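Long-range contacts in nitrilotriacetate monooxygenase (Burkholderia pseudomallei, PDB 3SDO), which probably acts as a flavin-dependent monooxygenase of the bacterial luciferase-like family, using reduced FMN and molecular oxygen to oxidise its substrate: residues N22-H28 against L294-E299; Q211-F217 against T430-L435; D223-D227 against R252-A256. The contacts are given in a common frame with arbitrary orientation. Residue numbers count along the deposited sequence, not the author numbering.

Contact 1: N22-H28 against L294-E299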
loop_
_atom_site.group_PDB
_atom_site.type_symbol
_atom_site.label_atom_id
_atom_site.label_comp_id
_atom_site.label_asym_id
_atom_site.label_seq_id
_atom_site.Cartn_x
_atom_site.Cartn_y
_atom_site.Cartn_z
ATOM N N ASN A 22 -19.298 1.119 -12.877
ATOM C CA ASN A 22 -20.377 0.149 -13.078
ATOM C C ASN A 22 -19.887 -1.239 -12.634
ATOM O O ASN A 22 -18.809 -1.696 -13.044
ATOM C CB ASN A 22 -20.857 0.142 -14.536
ATOM C CG ASN A 22 -22.030 -0.799 -14.762
ATOM O OD1 ASN A 22 -21.881 -2.019 -14.665
ATOM N ND2 ASN A 22 -23.209 -0.241 -15.014
ATOM N N MET A 23 -20.685 -1.905 -11.809
ATOM C CA MET A 23 -20.273 -3.167 -11.210
ATOM C C MET A 23 -19.908 -4.224 -12.262
ATOM O O MET A 23 -19.083 -5.095 -11.993
ATOM C CB MET A 23 -21.351 -3.697 -10.242
ATOM C CG MET A 23 -22.640 -4.215 -10.870
ATOM S SD MET A 23 -23.756 -5.109 -9.725
ATOM C CE MET A 23 -23.594 -4.098 -8.249
ATOM N N ASN A 24 -20.535 -4.135 -13.439
ATOM C CA ASN A 24 -20.320 -5.092 -14.526
ATOM C C ASN A 24 -19.412 -4.585 -15.658
ATOM O O ASN A 24 -19.404 -5.135 -16.755
ATOM C CB ASN A 24 -21.658 -5.564 -15.066
ATOM C CG ASN A 24 -22.334 -6.608 -14.138
ATOM O OD1 ASN A 24 -21.760 -7.030 -13.115
ATOM N ND2 ASN A 24 -23.548 -7.007 -14.491
ATOM N N ALA A 25 -18.596 -3.583 -15.349
ATOM C CA ALA A 25 -17.717 -2.969 -16.339
ATOM C C ALA A 25 -16.676 -3.954 -16.896
ATOM O O ALA A 25 -16.167 -3.754 -18.011
ATOM C CB ALA A 25 -17.019 -1.719 -15.736
ATOM N N TRP A 26 -16.364 -5.009 -16.141
ATOM C CA TRP A 26 -15.402 -6.035 -16.607
ATOM C C TRP A 26 -15.840 -6.697 -17.919
ATOM O O TRP A 26 -15.019 -7.337 -18.599
ATOM C CB TRP A 26 -15.179 -7.138 -15.562
ATOM C CG TRP A 26 -16.361 -8.036 -15.309
ATOM C CD1 TRP A 26 -17.401 -7.813 -14.428
ATOM C CD2 TRP A 26 -16.625 -9.306 -15.917
ATOM N NE1 TRP A 26 -18.300 -8.851 -14.472
ATOM C CE2 TRP A 26 -17.849 -9.789 -15.372
ATOM C CE3 TRP A 26 -15.950 -10.088 -16.857
ATOM C CZ2 TRP A 26 -18.403 -11.013 -15.738
ATOM C CZ3 TRP A 26 -16.522 -11.307 -17.242
ATOM C CH2 TRP A 26 -17.728 -11.759 -16.675
ATOM N N LYS A 27 -17.136 -6.614 -18.222
ATOM C CA LYS A 27 -17.690 -7.173 -19.458
ATOM C C LYS A 27 -17.458 -6.274 -20.678
ATOM O O LYS A 27 -17.619 -6.731 -21.812
ATOM C CB LYS A 27 -19.207 -7.400 -19.356
ATOM C CG LYS A 27 -19.711 -8.308 -18.246
ATOM C CD LYS A 27 -21.225 -8.563 -18.469
ATOM C CE LYS A 27 -21.894 -9.222 -17.291
ATOM N NZ LYS A 27 -23.408 -9.188 -17.330
ATOM N N HIS A 28 -17.156 -4.993 -20.467
ATOM C CA HIS A 28 -17.046 -4.063 -21.602
ATOM C C HIS A 28 -15.739 -4.261 -22.368
ATOM O O HIS A 28 -14.677 -4.326 -21.739
ATOM C CB HIS A 28 -17.160 -2.597 -21.161
ATOM C CG HIS A 28 -17.526 -1.696 -22.288
ATOM N ND1 HIS A 28 -16.583 -1.054 -23.054
ATOM C CD2 HIS A 28 -18.726 -1.425 -22.852
ATOM C CE1 HIS A 28 -17.195 -0.386 -24.019
ATOM N NE2 HIS A 28 -18.496 -0.605 -23.925
ATOM N N LEU A 294 -24.754 -3.846 -19.658
ATOM C CA LEU A 294 -23.749 -4.565 -18.875
ATOM C C LEU A 294 -24.407 -5.428 -17.789
ATOM O O LEU A 294 -23.872 -6.466 -17.405
ATOM C CB LEU A 294 -22.776 -3.581 -18.220
ATOM C CG LEU A 294 -21.850 -2.809 -19.176
ATOM C CD1 LEU A 294 -20.887 -1.935 -18.396
ATOM C CD2 LEU A 294 -21.087 -3.734 -20.091
ATOM N N LEU A 295 -25.565 -4.987 -17.307
ATOM C CA LEU A 295 -26.443 -5.839 -16.499
ATOM C C LEU A 295 -27.303 -6.672 -17.451
ATOM O O LEU A 295 -28.044 -6.104 -18.268
ATOM C CB LEU A 295 -27.342 -4.951 -15.626
ATOM C CG LEU A 295 -27.932 -5.538 -14.358
ATOM C CD1 LEU A 295 -26.852 -5.960 -13.419
ATOM C CD2 LEU A 295 -28.824 -4.508 -13.686
ATOM N N SER A 296 -27.237 -8.000 -17.349
ATOM C CA SER A 296 -28.119 -8.867 -18.148
ATOM C C SER A 296 -29.576 -8.747 -17.639
ATOM O O SER A 296 -29.802 -8.306 -16.517
ATOM C CB SER A 296 -27.688 -10.338 -18.058
ATOM O OG SER A 296 -27.840 -10.832 -16.726
ATOM N N PRO A 297 -30.555 -9.139 -18.460
ATOM C CA PRO A 297 -31.946 -9.146 -17.986
ATOM C C PRO A 297 -32.148 -9.932 -16.682
ATOM O O PRO A 297 -32.788 -9.432 -15.755
ATOM C CB PRO A 297 -32.703 -9.762 -19.149
ATOM C CG PRO A 297 -31.939 -9.310 -20.352
ATOM C CD PRO A 297 -30.483 -9.302 -19.927
ATOM N N ARG A 298 -31.558 -11.112 -16.594
ATOM C CA ARG A 298 -31.652 -11.901 -15.377
ATOM C C ARG A 298 -31.162 -11.148 -14.132
ATOM O O ARG A 298 -31.755 -11.274 -13.054
ATOM C CB ARG A 298 -30.845 -13.180 -15.508
ATOM C CG ARG A 298 -30.860 -14.031 -14.246
ATOM C CD ARG A 298 -30.006 -15.250 -14.405
ATOM N NE ARG A 298 -30.524 -16.080 -15.490
ATOM C CZ ARG A 298 -31.449 -17.029 -15.369
ATOM N NH1 ARG A 298 -32.005 -17.322 -14.191
ATOM N NH2 ARG A 298 -31.821 -17.703 -16.451
ATOM N N GLU A 299 -30.050 -10.421 -14.273
ATOM C CA GLU A 299 -29.472 -9.708 -13.138
ATOM C C GLU A 299 -30.362 -8.545 -12.738
ATOM O O GLU A 299 -30.572 -8.298 -11.542
ATOM C CB GLU A 299 -28.074 -9.200 -13.448
ATOM C CG GLU A 299 -26.975 -10.252 -13.389
ATOM C CD GLU A 299 -25.652 -9.673 -13.866
ATOM O OE1 GLU A 299 -24.852 -9.223 -12.997
ATOM O OE2 GLU A 299 -25.455 -9.602 -15.102
#

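Contact 2: Q211-F217 against T430-L435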
loop_
_atom_site.group_PDB
_atom_site.type_symbol
_atom_site.label_atom_id
_atom_site.label_comp_id
_atom_site.label_asym_id
_atom_site.label_seq_id
_atom_site.Cartn_x
_atom_site.Cartn_y
_atom_site.Cartn_z
ATOM N N GLN A 211 5.033 18.738 0.210
ATOM C CA GLN A 211 3.758 19.453 0.451
ATOM C C GLN A 211 3.407 19.540 1.943
ATOM O O GLN A 211 2.320 19.998 2.318
ATOM C CB GLN A 211 2.620 18.835 -0.342
ATOM C CG GLN A 211 2.275 17.403 0.032
ATOM C CD GLN A 211 1.043 16.895 -0.673
ATOM O OE1 GLN A 211 0.311 17.666 -1.322
ATOM N NE2 GLN A 211 0.787 15.600 -0.543
ATOM N N GLY A 212 4.341 19.120 2.788
ATOM C CA GLY A 212 4.211 19.233 4.255
ATOM C C GLY A 212 3.633 17.974 4.863
ATOM O O GLY A 212 4.309 17.256 5.616
ATOM N N GLN A 213 2.372 17.726 4.529
ATOM C CA GLN A 213 1.664 16.523 4.893
ATOM C C GLN A 213 0.747 16.118 3.745
ATOM O O GLN A 213 0.341 16.964 2.922
ATOM C CB GLN A 213 0.747 16.769 6.089
ATOM C CG GLN A 213 1.405 17.294 7.342
ATOM C CD GLN A 213 0.407 17.381 8.497
ATOM O OE1 GLN A 213 -0.816 17.287 8.299
ATOM N NE2 GLN A 213 0.925 17.544 9.702
ATOM N N PRO A 214 0.355 14.836 3.718
ATOM C CA PRO A 214 -0.598 14.414 2.720
ATOM C C PRO A 214 -1.944 15.131 2.871
ATOM O O PRO A 214 -2.307 15.546 3.977
ATOM C CB PRO A 214 -0.750 12.914 2.985
ATOM C CG PRO A 214 0.447 12.510 3.723
ATOM C CD PRO A 214 0.910 13.698 4.483
ATOM N N VAL A 215 -2.640 15.300 1.753
ATOM C CA VAL A 215 -3.947 15.966 1.716
ATOM C C VAL A 215 -5.060 15.040 2.276
ATOM O O VAL A 215 -5.114 13.818 1.965
ATOM C CB VAL A 215 -4.277 16.409 0.286
ATOM C CG1 VAL A 215 -5.611 17.177 0.222
ATOM C CG2 VAL A 215 -3.129 17.284 -0.263
ATOM N N ILE A 216 -5.920 15.600 3.121
ATOM C CA ILE A 216 -6.996 14.815 3.716
ATOM C C ILE A 216 -8.277 14.968 2.903
ATOM O O ILE A 216 -8.792 16.090 2.718
ATOM C CB ILE A 216 -7.276 15.223 5.183
ATOM C CG1 ILE A 216 -6.015 15.115 6.031
ATOM C CG2 ILE A 216 -8.408 14.365 5.801
ATOM C CD1 ILE A 216 -5.278 13.784 5.955
ATOM N N PHE A 217 -8.767 13.824 2.427
ATOM C CA PHE A 217 -10.048 13.690 1.759
ATOM C C PHE A 217 -11.025 13.023 2.719
ATOM O O PHE A 217 -10.638 12.163 3.526
ATOM C CB PHE A 217 -9.904 12.824 0.501
ATOM C CG PHE A 217 -9.258 13.535 -0.652
ATOM C CD1 PHE A 217 -7.925 13.848 -0.626
ATOM C CD2 PHE A 217 -9.995 13.860 -1.771
ATOM C CE1 PHE A 217 -7.342 14.489 -1.680
ATOM C CE2 PHE A 217 -9.434 14.538 -2.825
ATOM C CZ PHE A 217 -8.115 14.862 -2.776
ATOM N N THR A 430 3.279 19.650 -6.378
ATOM C CA THR A 430 2.608 18.840 -5.350
ATOM C C THR A 430 1.101 18.738 -5.581
ATOM O O THR A 430 0.531 19.509 -6.350
ATOM C CB THR A 430 2.838 19.464 -3.958
ATOM O OG1 THR A 430 2.195 20.734 -3.899
ATOM C CG2 THR A 430 4.369 19.649 -3.624
ATOM N N LEU A 431 0.457 17.817 -4.870
ATOM C CA LEU A 431 -0.991 17.751 -4.856
ATOM C C LEU A 431 -1.625 19.049 -4.313
ATOM O O LEU A 431 -2.526 19.594 -4.934
ATOM C CB LEU A 431 -1.501 16.539 -4.073
ATOM C CG LEU A 431 -3.033 16.345 -4.126
ATOM C CD1 LEU A 431 -3.561 16.493 -5.573
ATOM C CD2 LEU A 431 -3.422 14.950 -3.511
ATOM N N ARG A 432 -1.132 19.558 -3.189
ATOM C CA ARG A 432 -1.557 20.892 -2.702
ATOM C C ARG A 432 -1.458 21.969 -3.812
ATOM O O ARG A 432 -2.422 22.701 -4.062
ATOM C CB ARG A 432 -0.786 21.294 -1.444
ATOM C CG ARG A 432 -1.190 20.441 -0.226
ATOM C CD ARG A 432 -0.539 20.899 1.089
ATOM N NE ARG A 432 -0.792 19.874 2.084
ATOM C CZ ARG A 432 -1.904 19.776 2.797
ATOM N NH1 ARG A 432 -2.845 20.693 2.705
ATOM N NH2 ARG A 432 -2.073 18.747 3.614
ATOM N N ASP A 433 -0.315 22.042 -4.489
ATOM C CA ASP A 433 -0.136 22.986 -5.606
ATOM C C ASP A 433 -1.230 22.869 -6.678
ATOM O O ASP A 433 -1.776 23.890 -7.148
ATOM C CB ASP A 433 1.189 22.754 -6.326
ATOM C CG ASP A 433 2.411 23.141 -5.521
ATOM O OD1 ASP A 433 2.330 23.944 -4.549
ATOM O OD2 ASP A 433 3.496 22.632 -5.910
ATOM N N HIS A 434 -1.530 21.638 -7.093
ATOM C CA HIS A 434 -2.552 21.403 -8.117
ATOM C C HIS A 434 -3.898 21.929 -7.656
ATOM O O HIS A 434 -4.653 22.494 -8.448
ATOM C CB HIS A 434 -2.766 19.910 -8.419
ATOM C CG HIS A 434 -1.564 19.205 -8.940
ATOM N ND1 HIS A 434 -0.508 19.863 -9.543
ATOM C CD2 HIS A 434 -1.249 17.882 -8.955
ATOM C CE1 HIS A 434 0.417 18.977 -9.874
ATOM N NE2 HIS A 434 -0.019 17.769 -9.549
ATOM N N LEU A 435 -4.223 21.669 -6.390
ATOM C CA LEU A 435 -5.532 22.012 -5.845
ATOM C C LEU A 435 -5.599 23.451 -5.350
ATOM O O LEU A 435 -6.659 23.894 -4.925
ATOM C CB LEU A 435 -5.935 21.045 -4.711
ATOM C CG LEU A 435 -6.025 19.552 -5.083
ATOM C CD1 LEU A 435 -6.442 18.697 -3.875
ATOM C CD2 LEU A 435 -6.970 19.331 -6.297
#

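Contact 3: D223-D227 against R252-A256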
loop_
_atom_site.group_PDB
_atom_site.type_symbol
_atom_site.label_atom_id
_atom_site.label_comp_id
_atom_site.label_asym_id
_atom_site.label_seq_id
_atom_site.Cartn_x
_atom_site.Cartn_y
_atom_site.Cartn_z
ATOM N N ASP A 223 -24.823 14.172 9.553
ATOM C CA ASP A 223 -24.587 15.399 10.286
ATOM C C ASP A 223 -23.174 15.355 10.871
ATOM O O ASP A 223 -22.407 16.300 10.680
ATOM C CB ASP A 223 -25.637 15.601 11.391
ATOM C CG ASP A 223 -27.015 15.976 10.839
ATOM O OD1 ASP A 223 -27.187 16.069 9.596
ATOM O OD2 ASP A 223 -27.935 16.176 11.658
ATOM N N ASP A 224 -22.824 14.265 11.559
ATOM C CA ASP A 224 -21.488 14.136 12.150
ATOM C C ASP A 224 -20.401 14.098 11.058
ATOM O O ASP A 224 -19.313 14.649 11.236
ATOM C CB ASP A 224 -21.366 12.867 12.992
ATOM C CG ASP A 224 -22.163 12.931 14.290
ATOM O OD1 ASP A 224 -22.647 14.007 14.673
ATOM O OD2 ASP A 224 -22.313 11.871 14.924
ATOM N N GLY A 225 -20.692 13.405 9.957
ATOM C CA GLY A 225 -19.763 13.329 8.824
ATOM C C GLY A 225 -19.395 14.705 8.281
ATOM O O GLY A 225 -18.224 15.009 8.065
ATOM N N ILE A 226 -20.396 15.545 8.077
ATOM C CA ILE A 226 -20.182 16.896 7.548
ATOM C C ILE A 226 -19.363 17.732 8.525
ATOM O O ILE A 226 -18.457 18.463 8.139
ATOM C CB ILE A 226 -21.524 17.570 7.210
ATOM C CG1 ILE A 226 -22.112 16.904 5.973
ATOM C CG2 ILE A 226 -21.358 19.080 6.945
ATOM C CD1 ILE A 226 -23.563 17.279 5.679
ATOM N N ASP A 227 -19.674 17.599 9.805
ATOM C CA ASP A 227 -18.950 18.322 10.818
ATOM C C ASP A 227 -17.474 17.897 10.901
ATOM O O ASP A 227 -16.574 18.734 11.034
ATOM C CB ASP A 227 -19.618 18.123 12.172
ATOM C CG ASP A 227 -19.202 19.172 13.165
ATOM O OD1 ASP A 227 -19.357 20.379 12.848
ATOM O OD2 ASP A 227 -18.710 18.787 14.243
ATOM N N ARG A 252 -23.265 23.382 3.498
ATOM C CA ARG A 252 -23.063 22.847 4.851
ATOM C C ARG A 252 -21.592 22.594 5.171
ATOM O O ARG A 252 -21.136 22.903 6.281
ATOM C CB ARG A 252 -23.882 21.561 5.045
ATOM C CG ARG A 252 -25.374 21.773 4.929
ATOM C CD ARG A 252 -26.136 20.462 5.030
ATOM N NE ARG A 252 -26.077 19.904 6.377
ATOM C CZ ARG A 252 -26.397 18.647 6.679
ATOM N NH1 ARG A 252 -26.763 17.794 5.720
ATOM N NH2 ARG A 252 -26.331 18.231 7.943
ATOM N N VAL A 253 -20.849 22.045 4.203
ATOM C CA VAL A 253 -19.426 21.745 4.405
ATOM C C VAL A 253 -18.645 23.055 4.595
ATOM O O VAL A 253 -17.812 23.190 5.508
ATOM C CB VAL A 253 -18.840 20.948 3.227
ATOM C CG1 VAL A 253 -17.275 20.967 3.284
ATOM C CG2 VAL A 253 -19.424 19.513 3.214
ATOM N N LYS A 254 -18.932 24.036 3.755
ATOM C CA LYS A 254 -18.266 25.329 3.873
ATOM C C LYS A 254 -18.591 26.014 5.198
ATOM O O LYS A 254 -17.683 26.545 5.854
ATOM C CB LYS A 254 -18.604 26.226 2.675
ATOM C CG LYS A 254 -18.108 25.661 1.331
ATOM C CD LYS A 254 -16.648 25.958 0.987
ATOM C CE LYS A 254 -16.329 25.345 -0.400
ATOM N NZ LYS A 254 -14.977 25.553 -0.942
ATOM N N ALA A 255 -19.857 26.009 5.617
ATOM C CA ALA A 255 -20.220 26.613 6.924
ATOM C C ALA A 255 -19.573 25.836 8.076
ATOM O O ALA A 255 -19.119 26.418 9.062
ATOM C CB ALA A 255 -21.742 26.674 7.104
ATOM N N ALA A 256 -19.536 24.518 7.967
ATOM C CA ALA A 256 -18.891 23.705 9.003
ATOM C C ALA A 256 -17.410 24.090 9.112
ATOM O O ALA A 256 -16.887 24.172 10.214
ATOM C CB ALA A 256 -19.062 22.184 8.733
HETATM O O HOH W 1 -26.924 15.101 6.805
HETATM O O HOH W 2 -17.360 22.505 12.496
#

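Contact 1: N22-H28 against L294-E299
The backbone of Asn22-Ala25 folds into a type I beta turn, closed by Ala25 N to Asn22 O at 3.0 Å, and runs on into a short 3-10 turn that includes Trp26 and Lys27. Asn22 OD1 accepts from Asn24 N at 2.8 Å, an Asx turn. Segment 294-299 leads from irregular backbone into the first turn of helix 297-307; the CA atoms of the two segments are nearest at Asn24 and Leu294, 5.6 Å. Two side-chain nitrogens, one amide and one ammonium, converge on one carbonyl: Leu294 O accepts from Asn24 ND2 at 3.0 Å and from Lys27 NZ at 2.8 Å. The same donors hold the carboxylate of Glu299, Asn24 ND2 to OE1 at 3.0 Å and Lys27 NZ to OE2 at 3.1 Å, the latter a salt bridge. Glu299 also forms a capping box with Ser296: Ser296 N to Glu299 OE2 and, weakly, Glu299 N to Ser296 OG are both 3.3 Å. The loop after strand 11-15 of the barrel thus grips a capped helix start. The Leu294 side chain packs on the 3-10 turn, CD1 3.9 Å from Ala25 CA and CD2 4.2 Å from His28 CB. Trp26 meets Phe182 of the second subunit.

Contact 2: Q211-F217 against T430-L435
Arg432, Gln211 and Val215 carry most of this contact. From the first turn of helix 431-435, Arg432 reaches back along the approach to strand 215-218, and its NE and NH2 both donate to Gln213 O, at 3.2 and 3.1 Å, with the oxygen close to the guanidinium plane. Val215 CG2 sits over one face of that group and also touches Arg432 CG at 3.7 Å, so the charged side chain is laid against an apolar one. Gln211 in turn holds the helix start. Its OE1 accepts from Arg432 N at 3.0 Å, engaging a backbone NH of the first helical turn, while its CB packs on Thr430 CB at 3.7 Å; its NE2 is held by Asp117 and by Ala124 O. The helix start is also capped from within, since Thr430 and Asp433 form a capping box: Asp433 N to Thr430 OG1 is 2.9 Å and Thr430 N to Asp433 OD2 is 3.0 Å. Beyond the polar end the contact becomes hydrophobic. Val215 CG2 lies 4.0 Å from Leu431 CG, and Leu431 CD2 meets the Phe217 ring edge, 4.4 Å from CE1. Leu435 CD1 is 4.3 Å from Phe217 CZ. The strand and helix axes, 10.5 Å apart, are inclined at 65°. Strand 215-218 runs parallel between strands 124-129 and 235-238 of the TIM barrel; Ile216 faces the outer helix 150-165, whereas Phe217 points inward to Phe56 and Val96, and helix 431-435 packs over the barrel's N-terminal end, against these interior side chains.

Contact 3: D223-D227 against R252-A256
Ile226 lies at the centre of this helix pair, in the m,t rotamer that brings CD1 to the guanidinium of Arg252 and leaves CG2 against the second helix. CD1 lies over one face of the guanidinium, 3.2 Å from NH1, while CG2 packs on Val253 CG2 at 4.2 Å and Ala256 CB at 4.3 Å. Arg252 is m at chi1 and t at chi2, then turns at chi3 (70°, p), which brings its end round to Asp223. There NH2 donates to Asp223 OD1 at 2.9 Å in a salt bridge, and a water donates to Asp223 OD1 at 3.0 Å and accepts from Arg252 NH1 at 2.9 Å. Asp223 (chi1 m) swings its carboxylate toward the arginine although its CA-to-CB bond points sideways. Asp227 instead adopts t, and a second water links its OD1 to Ala256 O, 2.9 Å from each. CA atoms come within 5.7 Å at Asp227-Ala256 and 5.8 Å at Ile226-Val253. The segment axes cross at -56°, 9.7 Å apart. Helices 223-232 and 243-259 follow strands 215-218 and 235-238, so neighbouring helices of the barrel's outer layer meet here, just after Ser221 and Ser222, predicted to bind FMN.

Overall arrangement
The three contacts tie different parts of one TIM-barrel chain. Contact 2 is wholly buried and joins a barrel strand to the C-terminal helix; contacts 1 and 3 are only partly buried. Contacts 2 and 3 are neighbours, centres about 21 Å apart, because strand 215-218 leads into helix 223-232, whereas the centre of contact 1 lies about 36 Å from the centres of both, across the chain's centre. Their chemistry follows position: loop and helix start in contact 1 meet through charged and amide groups shared on a carbonyl and a carboxylate, contact 2 adds a hydrophobic patch to its arginine grip, and contact 3 combines an apolar helix interface with a salt bridge and bridging waters.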